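Local coordinates for fructuronate-tagaturonate epimerase UxaE from Cohnella laeviribosi in complex with 1 glycerol (Cohnella laeviribosi, PDB 6IL9), which catalyses, as a zinc-bound TIM-barrel isomerase, the interconversion of fructuronate and tagaturonate by epimerisation, at residues 39-45 and 61-67; 49-54 and 74-79; 199-203 and 238-242; 213-218 and 285-290. All coordinates share one frame. Residue numbers count along the deposited sequence, not the author numbering.

Contact 1. Residues 39-45 and 61-67; sequences RKYLVAE and GVKLCEL
Two extended segments pair antiparallel, their strand axes 4.6 Å apart at closest and 145° between N-to-C directions. Gly61 leads in from a turn, its O 3.5 Å from Glu45 CG. At Val62 the chain is extended (phi/psi -124/135) and CG1 lies 3.5 Å from Val43 CG1. Lys63 forms a hydrogen-bonded pair with Ala44: Lys63 N to Ala44 O and Ala44 N to Lys63 O, both 2.9 Å. Its amino group leads away to the carbonyls of Tyr51 and Leu54. Leu64 (chi1 t, chi2 p) faces Val43 in a non-hydrogen-bonded pair; its CD1 is 3.5 Å from Tyr41 CB and 3.9 Å from Val43 CG2. These are neighbouring strands of a five-stranded antiparallel sheet, separate from the parallel barrel: strand 29-36 flanks 39-45, strand 57-59 flanks 62-66, and helix 2-12 packs on the face of Tyr41 and Leu64. Cys65 pairs with Leu42, Cys65 N to Leu42 O and Leu42 N to Cys65 O both 2.8 Å. Cys65 CB is 4.0 Å from Leu42 CB on the opposite face, beside Leu54. The carboxylate of Glu66 turns back to a salt bridge, OE1 to Arg39 NH1 at 3.0 Å, and OE2 meets Tyr41 OH through a water. Leu67 CD1 reaches Leu42 CG at 4.1 Å, while a second water joins Leu67 N, Glu66 OE1 and Lys40 O.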
# COMPACT_ATOMS: atom_id res chain seq x y z
N ARG A 39 -21.30 10.77 -10.98
CA ARG A 39 -21.04 9.34 -10.95
C ARG A 39 -20.46 8.88 -12.28
O ARG A 39 -20.86 9.36 -13.34
CB ARG A 39 -22.32 8.56 -10.64
CG ARG A 39 -22.07 7.08 -10.43
CD ARG A 39 -23.35 6.29 -10.61
NE ARG A 39 -24.15 6.28 -9.40
CZ ARG A 39 -23.96 5.43 -8.39
NH1 ARG A 39 -23.00 4.52 -8.46
NH2 ARG A 39 -24.74 5.50 -7.32
N LYS A 40 -19.52 7.94 -12.21
CA LYS A 40 -18.95 7.34 -13.41
C LYS A 40 -19.78 6.16 -13.90
O LYS A 40 -20.45 5.47 -13.12
CB LYS A 40 -17.52 6.88 -13.12
CG LYS A 40 -16.56 8.02 -12.79
CD LYS A 40 -15.14 7.50 -12.49
CE LYS A 40 -14.20 8.65 -12.18
NZ LYS A 40 -12.81 8.18 -11.85
N TYR A 41 -19.73 5.93 -15.22
CA TYR A 41 -20.43 4.82 -15.86
C TYR A 41 -19.60 4.26 -17.01
O TYR A 41 -18.77 4.95 -17.59
CB TYR A 41 -21.79 5.23 -16.46
CG TYR A 41 -22.79 5.78 -15.48
CD1 TYR A 41 -23.67 4.94 -14.80
CD2 TYR A 41 -22.89 7.15 -15.25
CE1 TYR A 41 -24.60 5.44 -13.90
CE2 TYR A 41 -23.81 7.66 -14.36
CZ TYR A 41 -24.67 6.81 -13.70
OH TYR A 41 -25.58 7.34 -12.81
N LEU A 42 -19.85 2.98 -17.34
CA LEU A 42 -19.46 2.41 -18.62
C LEU A 42 -20.60 2.59 -19.61
O LEU A 42 -21.77 2.47 -19.25
CB LEU A 42 -19.15 0.91 -18.50
CG LEU A 42 -18.03 0.35 -17.65
CD1 LEU A 42 -17.97 -1.16 -17.85
CD2 LEU A 42 -16.72 1.01 -18.02
N VAL A 43 -20.24 2.86 -20.87
CA VAL A 43 -21.19 2.94 -21.98
C VAL A 43 -20.74 1.95 -23.04
O VAL A 43 -19.64 2.09 -23.59
CB VAL A 43 -21.29 4.36 -22.56
CG1 VAL A 43 -22.29 4.39 -23.72
CG2 VAL A 43 -21.68 5.37 -21.50
N ALA A 44 -21.59 0.97 -23.34
CA ALA A 44 -21.29 -0.05 -24.34
C ALA A 44 -22.20 0.12 -25.55
O ALA A 44 -23.35 0.55 -25.42
CB ALA A 44 -21.45 -1.44 -23.74
N GLU A 45 -21.68 -0.20 -26.73
CA GLU A 45 -22.45 -0.12 -27.96
C GLU A 45 -21.83 -1.04 -29.00
O GLU A 45 -20.61 -1.17 -29.08
CB GLU A 45 -22.50 1.32 -28.48
CG GLU A 45 -23.45 1.54 -29.66
CD GLU A 45 -23.56 3.00 -30.05
OE1 GLU A 45 -24.60 3.38 -30.63
OE2 GLU A 45 -22.60 3.76 -29.78
N GLY A 61 -29.23 1.65 -29.10
CA GLY A 61 -28.51 0.40 -28.98
C GLY A 61 -27.35 0.56 -28.03
O GLY A 61 -26.25 0.05 -28.28
N VAL A 62 -27.58 1.29 -26.94
CA VAL A 62 -26.54 1.73 -26.02
C VAL A 62 -26.87 1.23 -24.62
O VAL A 62 -28.02 1.33 -24.18
CB VAL A 62 -26.40 3.26 -26.03
CG1 VAL A 62 -25.48 3.72 -24.94
CG2 VAL A 62 -25.91 3.75 -27.39
N LYS A 63 -25.88 0.68 -23.93
CA LYS A 63 -26.05 0.16 -22.58
C LYS A 63 -25.24 1.01 -21.61
O LYS A 63 -24.03 1.19 -21.80
CB LYS A 63 -25.61 -1.31 -22.50
CG LYS A 63 -25.96 -1.97 -21.18
CD LYS A 63 -25.50 -3.42 -21.12
CE LYS A 63 -26.39 -4.32 -21.98
NZ LYS A 63 -26.21 -5.76 -21.65
N LEU A 64 -25.92 1.53 -20.59
CA LEU A 64 -25.30 2.34 -19.54
C LEU A 64 -25.12 1.48 -18.29
O LEU A 64 -26.10 0.97 -17.74
CB LEU A 64 -26.17 3.55 -19.22
CG LEU A 64 -25.64 4.51 -18.15
CD1 LEU A 64 -24.46 5.26 -18.74
CD2 LEU A 64 -26.74 5.46 -17.71
N CYS A 65 -23.88 1.34 -17.83
CA CYS A 65 -23.53 0.36 -16.80
C CYS A 65 -22.85 1.03 -15.63
O CYS A 65 -21.96 1.87 -15.81
CB CYS A 65 -22.60 -0.73 -17.34
SG CYS A 65 -23.08 -1.40 -18.94
N GLU A 66 -23.24 0.62 -14.43
CA GLU A 66 -22.56 1.05 -13.22
C GLU A 66 -21.20 0.38 -13.11
O GLU A 66 -20.97 -0.71 -13.65
CB GLU A 66 -23.40 0.70 -11.99
CG GLU A 66 -24.81 1.24 -12.06
CD GLU A 66 -24.94 2.57 -11.35
OE1 GLU A 66 -23.89 3.12 -10.94
OE2 GLU A 66 -26.08 3.04 -11.18
N LEU A 67 -20.29 1.02 -12.37
CA LEU A 67 -18.97 0.46 -12.13
C LEU A 67 -19.03 -0.58 -11.01
O LEU A 67 -18.43 -0.44 -9.95
CB LEU A 67 -17.98 1.57 -11.79
CG LEU A 67 -17.16 2.16 -12.93
CD1 LEU A 67 -18.02 2.53 -14.12
CD2 LEU A 67 -16.34 3.35 -12.47
O HOH W 1 -21.08 3.62 -11.30
O HOH W 2 -26.88 5.45 -10.99

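Contact 2. Residues 49-54 and 74-79; sequences KLYDEL and VLNRHF
A nearly antiparallel pair of helices packs on one face of the N-terminal antiparallel sheet: the short helix 49-53 beside the end of helix 69-78. The axes of segments 49-53 and 74-78 run at 167°, 10.4 Å apart at closest, with CA atoms 7.1 Å apart for Leu50 and His78 and 6.5 Å for Leu54 and Val74. Leu54 and Phe79 are the first residues to leave helical phi/psi. Nearest the sheet the filling is apolar. Val74 CG1 lies 3.9 Å from both Leu50 CD1 and Leu54 CD2, and Leu50 CD2 (chi1 t, chi2 p) is 3.7 Å from Phe79 CE2; Leu50 and Leu54 also touch Val31 of strand 29-36. Leu50 CB sits over the face of the His78 imidazole, 4.1 Å from its centroid, a CH-pi contact, while His78 ND1 bonds Ser26. On the solvent side Glu53 (chi1 m, chi2 t) gathers both basic partners on one oxygen: OE1 accepts from His78 NE2 at 2.6 Å, and from Arg77 NH1 at 2.8 Å and Arg77 NE at 3.0 Å in a salt bridge.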
# COMPACT_ATOMS: atom_id res chain seq x y z
N LYS A 49 -20.44 -10.32 -27.47
CA LYS A 49 -20.48 -10.97 -26.16
C LYS A 49 -20.16 -10.00 -25.04
O LYS A 49 -20.68 -10.14 -23.93
CB LYS A 49 -19.52 -12.16 -26.12
CG LYS A 49 -20.02 -13.40 -26.86
CD LYS A 49 -19.10 -14.60 -26.63
CE LYS A 49 -17.66 -14.28 -27.02
NZ LYS A 49 -17.55 -13.66 -28.37
N LEU A 50 -19.30 -9.01 -25.30
CA LEU A 50 -19.02 -8.00 -24.29
C LEU A 50 -20.28 -7.20 -23.97
O LEU A 50 -20.63 -7.01 -22.80
CB LEU A 50 -17.89 -7.09 -24.74
CG LEU A 50 -17.59 -5.88 -23.85
CD1 LEU A 50 -17.37 -6.32 -22.40
CD2 LEU A 50 -16.38 -5.11 -24.37
N TYR A 51 -20.99 -6.74 -25.01
CA TYR A 51 -22.24 -6.02 -24.80
C TYR A 51 -23.24 -6.86 -24.01
O TYR A 51 -23.93 -6.35 -23.12
CB TYR A 51 -22.84 -5.59 -26.14
CG TYR A 51 -24.10 -4.72 -26.03
CD1 TYR A 51 -25.35 -5.29 -25.80
CD2 TYR A 51 -24.02 -3.34 -26.16
CE1 TYR A 51 -26.49 -4.51 -25.70
CE2 TYR A 51 -25.16 -2.55 -26.06
CZ TYR A 51 -26.39 -3.14 -25.84
OH TYR A 51 -27.51 -2.35 -25.74
N ASP A 52 -23.33 -8.15 -24.33
CA ASP A 52 -24.35 -9.00 -23.71
C ASP A 52 -24.04 -9.26 -22.25
O ASP A 52 -24.96 -9.36 -21.42
CB ASP A 52 -24.46 -10.32 -24.47
CG ASP A 52 -24.83 -10.13 -25.92
OD1 ASP A 52 -25.54 -9.16 -26.24
OD2 ASP A 52 -24.41 -10.97 -26.75
N GLU A 53 -22.75 -9.37 -21.90
CA GLU A 53 -22.37 -9.77 -20.55
C GLU A 53 -22.38 -8.61 -19.57
O GLU A 53 -22.64 -8.81 -18.38
CB GLU A 53 -20.99 -10.43 -20.59
CG GLU A 53 -21.00 -11.80 -21.26
CD GLU A 53 -19.62 -12.26 -21.72
OE1 GLU A 53 -18.61 -11.72 -21.24
OE2 GLU A 53 -19.57 -13.17 -22.59
N LEU A 54 -22.12 -7.40 -20.04
CA LEU A 54 -22.25 -6.23 -19.17
C LEU A 54 -23.70 -6.07 -18.72
O LEU A 54 -24.64 -6.30 -19.48
CB LEU A 54 -21.78 -4.98 -19.89
CG LEU A 54 -20.27 -4.93 -20.17
CD1 LEU A 54 -19.96 -3.85 -21.20
CD2 LEU A 54 -19.52 -4.68 -18.86
N VAL A 74 -16.48 -8.89 -15.87
CA VAL A 74 -16.68 -8.94 -17.31
C VAL A 74 -15.53 -8.25 -18.04
O VAL A 74 -14.98 -8.78 -19.01
CB VAL A 74 -18.04 -8.32 -17.68
CG1 VAL A 74 -18.23 -8.36 -19.19
CG2 VAL A 74 -19.15 -9.04 -16.95
N LEU A 75 -15.13 -7.07 -17.56
CA LEU A 75 -14.00 -6.38 -18.19
C LEU A 75 -12.73 -7.22 -18.07
O LEU A 75 -11.92 -7.27 -19.01
CB LEU A 75 -13.80 -5.00 -17.57
CG LEU A 75 -14.83 -3.90 -17.84
CD1 LEU A 75 -14.28 -2.56 -17.35
CD2 LEU A 75 -15.19 -3.82 -19.30
N ASN A 76 -12.54 -7.88 -16.93
CA ASN A 76 -11.37 -8.74 -16.75
C ASN A 76 -11.31 -9.82 -17.82
O ASN A 76 -10.22 -10.15 -18.31
CB ASN A 76 -11.41 -9.41 -15.37
CG ASN A 76 -10.94 -8.50 -14.23
OD1 ASN A 76 -11.10 -8.86 -13.07
ND2 ASN A 76 -10.37 -7.34 -14.56
N ARG A 77 -12.46 -10.39 -18.19
CA ARG A 77 -12.47 -11.47 -19.17
C ARG A 77 -12.09 -10.98 -20.56
O ARG A 77 -11.41 -11.69 -21.30
CB ARG A 77 -13.84 -12.15 -19.19
CG ARG A 77 -13.99 -13.18 -20.33
CD ARG A 77 -15.20 -14.08 -20.14
NE ARG A 77 -16.44 -13.34 -19.91
CZ ARG A 77 -16.97 -13.12 -18.71
NH1 ARG A 77 -18.10 -12.42 -18.60
NH2 ARG A 77 -16.37 -13.59 -17.62
N HIS A 78 -12.52 -9.78 -20.93
CA HIS A 78 -12.30 -9.28 -22.28
C HIS A 78 -11.08 -8.39 -22.42
O HIS A 78 -10.62 -8.16 -23.55
CB HIS A 78 -13.55 -8.52 -22.76
CG HIS A 78 -14.78 -9.38 -22.84
ND1 HIS A 78 -15.23 -9.92 -24.02
CD2 HIS A 78 -15.64 -9.79 -21.88
CE1 HIS A 78 -16.31 -10.64 -23.79
NE2 HIS A 78 -16.59 -10.57 -22.50
N PHE A 79 -10.54 -7.88 -21.32
CA PHE A 79 -9.41 -6.95 -21.36
C PHE A 79 -8.39 -7.40 -20.31
O PHE A 79 -8.44 -6.98 -19.15
CB PHE A 79 -9.87 -5.52 -21.12
CG PHE A 79 -10.87 -5.04 -22.13
CD1 PHE A 79 -10.46 -4.66 -23.40
CD2 PHE A 79 -12.22 -4.99 -21.81
CE1 PHE A 79 -11.38 -4.22 -24.33
CE2 PHE A 79 -13.15 -4.55 -22.75
CZ PHE A 79 -12.73 -4.17 -24.01
O HOH W 3 -17.18 -14.33 -22.84

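Contact 3. Residues 199-203 and 238-242; sequences VKRKY and MRDVL
Segments 199-203 and 238-242, parts of helices 196-204 and 234-259, cross at 55°, their axes 9.2 Å apart at closest; CA atoms are 6.0 Å apart for both Val199-Arg239 and Tyr203-Met238. Val199 (chi1 t) points into the interface, CG1 3.6 Å from Met238 CB and 3.9 Å from Leu242 CD1, with CG2 over a face of the Arg239 guanidinium, 3.6 Å from NH1. That guanidinium bonds the carbonyl of Ala194. Lys200 lays its CD 3.4 Å from Met238 SD, and Lys202 its CG 3.5 Å from Leu242 CD2. One turn after Val199, Tyr203 (chi1 t) offers a ring face to Met238 (m, t, t): CG stands 3.5 Å from the ring centroid in a CH-pi contact, and SD is oblique at 4.0 Å, a Met-aromatic contact. At the ring edge Tyr203 CE1 is 4.1 Å from Val241 CB. The interface is mainly side-chain packing between two helices beyond the barrel strands, with helix 208-218 closing it: Tyr203 touches Arg211 and bonds Glu215, and Val241 packs on Tyr214.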
# COMPACT_ATOMS: atom_id res chain seq x y z
N VAL A 199 19.89 -14.54 27.38
CA VAL A 199 19.87 -15.02 26.00
C VAL A 199 20.49 -16.40 25.92
O VAL A 199 19.89 -17.34 25.39
CB VAL A 199 20.60 -14.03 25.07
CG1 VAL A 199 21.05 -14.73 23.79
CG2 VAL A 199 19.71 -12.85 24.74
N LYS A 200 21.70 -16.55 26.46
CA LYS A 200 22.36 -17.85 26.50
C LYS A 200 21.51 -18.90 27.20
O LYS A 200 21.55 -20.08 26.83
CB LYS A 200 23.72 -17.71 27.18
CG LYS A 200 24.42 -19.04 27.45
CD LYS A 200 25.28 -19.45 26.27
CE LYS A 200 26.72 -19.01 26.48
NZ LYS A 200 27.30 -19.61 27.71
N ARG A 201 20.72 -18.50 28.20
CA ARG A 201 19.91 -19.46 28.94
C ARG A 201 18.70 -19.91 28.13
O ARG A 201 18.41 -21.11 28.03
CB ARG A 201 19.46 -18.86 30.27
CG ARG A 201 19.92 -19.63 31.48
CD ARG A 201 20.29 -18.69 32.60
NE ARG A 201 19.35 -17.58 32.74
CZ ARG A 201 19.71 -16.34 33.07
NH1 ARG A 201 18.81 -15.38 33.18
NH2 ARG A 201 20.99 -16.07 33.27
N LYS A 202 17.96 -18.95 27.58
CA LYS A 202 16.83 -19.29 26.72
C LYS A 202 17.31 -20.05 25.48
O LYS A 202 16.64 -20.99 25.03
CB LYS A 202 16.07 -18.01 26.34
CG LYS A 202 14.91 -18.19 25.38
CD LYS A 202 14.06 -19.42 25.69
CE LYS A 202 13.50 -20.01 24.41
NZ LYS A 202 14.28 -21.19 23.93
N TYR A 203 18.47 -19.67 24.95
CA TYR A 203 19.03 -20.38 23.80
C TYR A 203 19.30 -21.84 24.13
O TYR A 203 19.10 -22.72 23.28
CB TYR A 203 20.32 -19.69 23.34
CG TYR A 203 21.02 -20.34 22.17
CD1 TYR A 203 20.62 -20.08 20.86
CD2 TYR A 203 22.09 -21.21 22.36
CE1 TYR A 203 21.26 -20.68 19.78
CE2 TYR A 203 22.74 -21.81 21.29
CZ TYR A 203 22.32 -21.53 20.01
OH TYR A 203 22.95 -22.13 18.95
N MET A 238 23.15 -16.32 19.12
CA MET A 238 22.11 -16.79 20.04
C MET A 238 20.95 -15.81 20.11
O MET A 238 19.78 -16.23 20.12
CB MET A 238 22.70 -16.98 21.44
CG MET A 238 23.64 -18.13 21.53
SD MET A 238 24.07 -18.61 23.23
CE MET A 238 25.32 -19.75 22.73
N ARG A 239 21.24 -14.52 20.20
CA ARG A 239 20.14 -13.56 20.23
C ARG A 239 19.35 -13.61 18.93
O ARG A 239 18.11 -13.63 18.95
CB ARG A 239 20.68 -12.16 20.50
CG ARG A 239 19.60 -11.18 20.89
CD ARG A 239 20.16 -9.78 21.06
NE ARG A 239 21.08 -9.68 22.20
CZ ARG A 239 20.70 -9.50 23.46
NH1 ARG A 239 19.41 -9.40 23.76
NH2 ARG A 239 21.61 -9.41 24.42
N ASP A 240 20.04 -13.66 17.79
CA ASP A 240 19.35 -13.71 16.50
C ASP A 240 18.42 -14.92 16.40
O ASP A 240 17.29 -14.80 15.92
CB ASP A 240 20.36 -13.74 15.35
CG ASP A 240 20.89 -12.37 14.99
OD1 ASP A 240 20.27 -11.36 15.40
OD2 ASP A 240 21.92 -12.31 14.29
N VAL A 241 18.90 -16.09 16.83
CA VAL A 241 18.06 -17.29 16.79
C VAL A 241 16.82 -17.10 17.66
O VAL A 241 15.69 -17.40 17.25
CB VAL A 241 18.88 -18.53 17.20
CG1 VAL A 241 17.97 -19.77 17.31
CG2 VAL A 241 20.00 -18.78 16.21
N LEU A 242 17.00 -16.57 18.88
CA LEU A 242 15.86 -16.40 19.77
C LEU A 242 14.85 -15.40 19.23
O LEU A 242 13.64 -15.60 19.37
CB LEU A 242 16.35 -15.96 21.15
CG LEU A 242 17.16 -17.00 21.92
CD1 LEU A 242 17.61 -16.43 23.26
CD2 LEU A 242 16.32 -18.26 22.13

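Contact 4. Residues 213-218 and 285-290; sequences HYEAKY and FLVASE
Helical segments 213-218 and 285-290 cross at 106° with their axes 12.5 Å apart, a wide gap bridged by long side chains; the nearest CA pairs are Tyr218-Leu286 at 8.3 Å and Tyr214-Glu290 at 9.4 Å. The packing is knobs-into-holes: Tyr218 (chi1 m) sits among Phe285, Leu286, Ser289 and Glu290, and Glu290 (m, m) among His213, Tyr214, Lys217 and Tyr218. Leu286 CD1 lies over the Tyr218 ring, 3.8 Å from its centroid, in a CH-pi contact, and Leu286 CD2 is 4.1 Å from Tyr214 CE1. Phe232 of strand 228-232 meets the Tyr218 ring edge-to-face. Glu290 OE1 accepts from His213 NE2 at 2.7 Å. Its OE2 takes Tyr218 OH at 2.5 Å and the salt bridge from Lys217 (all four chi angles t), NZ at 2.8 Å; NZ also bonds Ser289 OG weakly at 3.2 Å. Three donors from one helix therefore converge on a single buried carboxylate, offsetting its charge and joining helix 208-218 to helix 281-293 by directional bonds as well as apolar packing.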
# COMPACT_ATOMS: atom_id res chain seq x y z
N HIS A 213 22.47 -26.87 13.98
CA HIS A 213 22.26 -26.32 12.65
C HIS A 213 22.76 -24.88 12.56
O HIS A 213 23.48 -24.51 11.63
CB HIS A 213 20.78 -26.39 12.27
CG HIS A 213 20.41 -25.53 11.09
ND1 HIS A 213 20.63 -25.91 9.79
CD2 HIS A 213 19.82 -24.30 11.03
CE1 HIS A 213 20.20 -24.96 8.97
NE2 HIS A 213 19.71 -23.98 9.70
N TYR A 214 22.39 -24.05 13.54
CA TYR A 214 22.79 -22.65 13.47
C TYR A 214 24.27 -22.48 13.74
O TYR A 214 24.94 -21.69 13.07
CB TYR A 214 21.96 -21.82 14.45
CG TYR A 214 20.62 -21.44 13.86
CD1 TYR A 214 20.52 -20.40 12.96
CD2 TYR A 214 19.47 -22.16 14.17
CE1 TYR A 214 19.31 -20.05 12.40
CE2 TYR A 214 18.25 -21.82 13.60
CZ TYR A 214 18.18 -20.77 12.72
OH TYR A 214 16.98 -20.40 12.14
N GLU A 215 24.82 -23.22 14.70
CA GLU A 215 26.23 -23.04 15.03
C GLU A 215 27.12 -23.52 13.89
O GLU A 215 28.10 -22.85 13.54
CB GLU A 215 26.55 -23.75 16.35
CG GLU A 215 25.96 -23.00 17.53
CD GLU A 215 25.88 -23.84 18.77
OE1 GLU A 215 25.06 -23.52 19.66
OE2 GLU A 215 26.64 -24.82 18.86
N ALA A 216 26.78 -24.66 13.26
CA ALA A 216 27.59 -25.17 12.16
C ALA A 216 27.58 -24.23 10.96
O ALA A 216 28.52 -24.23 10.16
CB ALA A 216 27.10 -26.55 11.74
N LYS A 217 26.52 -23.43 10.81
CA LYS A 217 26.39 -22.56 9.66
C LYS A 217 26.93 -21.15 9.90
O LYS A 217 27.45 -20.53 8.96
CB LYS A 217 24.92 -22.50 9.22
CG LYS A 217 24.65 -21.65 8.00
CD LYS A 217 23.19 -21.75 7.58
CE LYS A 217 22.91 -20.95 6.31
NZ LYS A 217 21.48 -21.09 5.91
N TYR A 218 26.82 -20.62 11.12
CA TYR A 218 27.12 -19.21 11.39
C TYR A 218 28.20 -18.97 12.43
O TYR A 218 28.86 -17.93 12.36
CB TYR A 218 25.87 -18.47 11.89
CG TYR A 218 24.72 -18.45 10.91
CD1 TYR A 218 24.64 -17.49 9.90
CD2 TYR A 218 23.70 -19.39 11.00
CE1 TYR A 218 23.58 -17.47 9.02
CE2 TYR A 218 22.64 -19.38 10.12
CZ TYR A 218 22.58 -18.42 9.13
OH TYR A 218 21.52 -18.41 8.25
N PHE A 285 20.61 -10.74 7.40
CA PHE A 285 21.36 -11.78 6.69
C PHE A 285 20.95 -13.17 7.14
O PHE A 285 20.75 -14.07 6.32
CB PHE A 285 22.86 -11.58 6.90
CG PHE A 285 23.70 -12.60 6.18
CD1 PHE A 285 24.03 -12.43 4.84
CD2 PHE A 285 24.15 -13.74 6.83
CE1 PHE A 285 24.79 -13.37 4.17
CE2 PHE A 285 24.90 -14.68 6.17
CZ PHE A 285 25.22 -14.50 4.82
N LEU A 286 20.85 -13.39 8.46
CA LEU A 286 20.52 -14.72 8.95
C LEU A 286 19.12 -15.15 8.50
O LEU A 286 18.92 -16.28 8.05
CB LEU A 286 20.63 -14.76 10.48
CG LEU A 286 20.30 -16.10 11.14
CD1 LEU A 286 21.31 -16.39 12.25
CD2 LEU A 286 18.90 -16.07 11.72
N VAL A 287 18.14 -14.24 8.62
CA VAL A 287 16.78 -14.56 8.20
C VAL A 287 16.76 -14.94 6.73
O VAL A 287 16.23 -15.99 6.34
CB VAL A 287 15.84 -13.38 8.49
CG1 VAL A 287 14.46 -13.61 7.83
CG2 VAL A 287 15.71 -13.16 10.00
N ALA A 288 17.38 -14.11 5.88
CA ALA A 288 17.38 -14.37 4.45
C ALA A 288 18.10 -15.66 4.12
O ALA A 288 17.62 -16.48 3.33
CB ALA A 288 18.02 -13.20 3.70
N SER A 289 19.26 -15.89 4.75
CA SER A 289 20.02 -17.09 4.48
C SER A 289 19.22 -18.34 4.81
O SER A 289 19.26 -19.33 4.07
CB SER A 289 21.33 -17.07 5.28
OG SER A 289 22.16 -18.14 4.90
N GLU A 290 18.48 -18.31 5.92
CA GLU A 290 17.68 -19.47 6.29
C GLU A 290 16.55 -19.70 5.31
O GLU A 290 16.25 -20.85 4.96
CB GLU A 290 17.11 -19.29 7.69
CG GLU A 290 18.17 -19.37 8.78
CD GLU A 290 18.97 -20.64 8.70
OE1 GLU A 290 18.41 -21.74 8.96
OE2 GLU A 290 20.17 -20.55 8.37

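Overall arrangement
The four contacts form two clusters far apart in one chain. Contacts 1 and 2, centres 12 Å apart, touch and alternate along the chain: strand 39-45 leads to helix 49-53 and strand 62-66 to helix 69-78. Both precede the first barrel strand, 93-96, in a separate antiparallel sheet with its helices. Contacts 3 and 4, centres 14 Å apart, also touch and alternate. They pack helices 196-204 and 208-218, inserted after barrel strand 178-182, on helices 234-259 and 281-293, which lie between successive barrel strands. Nearest atoms of contacts 2 and 4 are about 33 Å apart. Between the clusters stands the eight-stranded TIM barrel, whose zinc is bound by His161, Asp273 and His343.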